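Local coordinates for aeromonas extracellular serine protease (Aeromonas sobria, PDB 3WQB), which cleaves peptide bonds after paired basic residues, one of them lysine, as a calcium-binding secreted serine protease of the furin subfamily and a probable virulence factor, at residues V381-T384 / V390-V393. The protein carries 1 engineered substitution. Sequence-based numbering, arbitrary orientation.
Sequences VSYT and VRDV
Arg-391 runs alongside the ring of Tyr-383, and the two side chains meet along their length. CB of Arg-391 stands over one ring face, 4.2 Å from the centroid and 18° off the normal, displaced toward the rim, which meets the criteria for a CH-pi contact. CD lies beside CZ and OH of the tyrosine. Farther out, NH1 of Arg-391 donates to OH of Tyr-383 at 2.8 Å; the oxygen lies at the guanidinium edge, close to its plane, and that plane stands 88° to the ring. The bend at chi3 (78°) turns the chain beyond CD so that NH1 faces OH. One face of the guanidinium takes CG1 of Val-393, while CG2 of the same valine reaches the ring edge, 4.2 Å from CE1 of Tyr-383. Both valine branches thus border the Tyr-Arg pair, and CG2 also lies 4.1 Å from CB of Val-381.

The backbone that sets these neighbours side by side is an antiparallel beta hairpin of strands 379-384 and 390-396, in the subtilisin-like catalytic part of the chain. Val-381/Val-393 and Tyr-383/Arg-391 are its hydrogen-bonded pairs, each joined by two N-H...O bonds; the shortest, Val-381 N to Val-393 O, measures 2.7 Å. At the intervening non-hydrogen-bonded pair, Ser-382 CA approaches Arg-391 O at 3.3 Å in a CA-H...O contact. Ser-382 and Asp-392 project from the other, exposed face, their OG and OD1 3.6 Å apart, too far for a hydrogen bond.

Beyond the hairpin, the Tyr-383 hydroxyl also bonds Gly-456 O, and its ring touches Val-455 and Val-554. These partners place the Tyr-Arg face against P-domain loops, the Tyr-383 side chain lying about 8 Å from the calcium ion bound by Asp-454, Asp-553 and Ala-555 among others.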
# COMPACT_ATOMS: atom_id res chain seq x y z
N VAL A 381 14.27 -21.32 3.63
CA VAL A 381 13.63 -22.26 2.73
C VAL A 381 14.61 -23.38 2.47
O VAL A 381 15.76 -23.13 2.09
CB VAL A 381 13.25 -21.58 1.39
CG1 VAL A 381 12.69 -22.60 0.40
CG2 VAL A 381 12.25 -20.45 1.62
N SER A 382 14.14 -24.61 2.68
CA SER A 382 14.95 -25.81 2.50
C SER A 382 14.52 -26.56 1.25
O SER A 382 13.32 -26.74 1.00
CB SER A 382 14.80 -26.72 3.72
OG SER A 382 15.55 -27.90 3.56
N TYR A 383 15.50 -27.00 0.46
CA TYR A 383 15.24 -27.87 -0.68
C TYR A 383 16.49 -28.65 -1.05
O TYR A 383 17.58 -28.34 -0.59
CB TYR A 383 14.72 -27.08 -1.88
CG TYR A 383 15.70 -26.14 -2.55
CD1 TYR A 383 15.86 -24.84 -2.08
CD2 TYR A 383 16.44 -26.54 -3.67
CE1 TYR A 383 16.74 -23.96 -2.70
CE2 TYR A 383 17.32 -25.66 -4.30
CZ TYR A 383 17.46 -24.36 -3.82
OH TYR A 383 18.32 -23.47 -4.44
N THR A 384 16.31 -29.65 -1.90
CA THR A 384 17.41 -30.45 -2.41
C THR A 384 17.52 -30.18 -3.91
O THR A 384 16.54 -30.31 -4.64
CB THR A 384 17.17 -31.95 -2.13
OG1 THR A 384 16.98 -32.14 -0.72
CG2 THR A 384 18.34 -32.82 -2.60
N VAL A 390 21.79 -30.26 -0.50
CA VAL A 390 20.73 -29.78 0.38
C VAL A 390 21.01 -28.33 0.72
O VAL A 390 22.04 -28.00 1.30
CB VAL A 390 20.65 -30.61 1.69
CG1 VAL A 390 19.54 -30.09 2.60
CG2 VAL A 390 20.44 -32.09 1.39
N ARG A 391 20.08 -27.45 0.34
CA ARG A 391 20.27 -26.02 0.52
C ARG A 391 19.31 -25.46 1.55
O ARG A 391 18.18 -25.91 1.67
CB ARG A 391 20.09 -25.28 -0.80
CG ARG A 391 21.06 -25.67 -1.91
CD ARG A 391 21.09 -24.63 -3.01
NE ARG A 391 21.89 -23.47 -2.63
CZ ARG A 391 21.64 -22.22 -3.01
NH1 ARG A 391 20.59 -21.93 -3.77
NH2 ARG A 391 22.44 -21.24 -2.60
N ASP A 392 19.79 -24.47 2.30
CA ASP A 392 18.97 -23.70 3.22
C ASP A 392 19.21 -22.24 2.87
O ASP A 392 20.27 -21.69 3.14
CB ASP A 392 19.41 -23.95 4.66
CG ASP A 392 19.50 -25.42 5.00
OD1 ASP A 392 18.52 -26.15 4.74
OD2 ASP A 392 20.55 -25.84 5.52
N VAL A 393 18.21 -21.63 2.23
CA VAL A 393 18.38 -20.26 1.76
C VAL A 393 17.40 -19.32 2.43
O VAL A 393 16.29 -19.70 2.77
CB VAL A 393 18.25 -20.14 0.22
CG1 VAL A 393 19.32 -21.00 -0.48
CG2 VAL A 393 16.86 -20.50 -0.26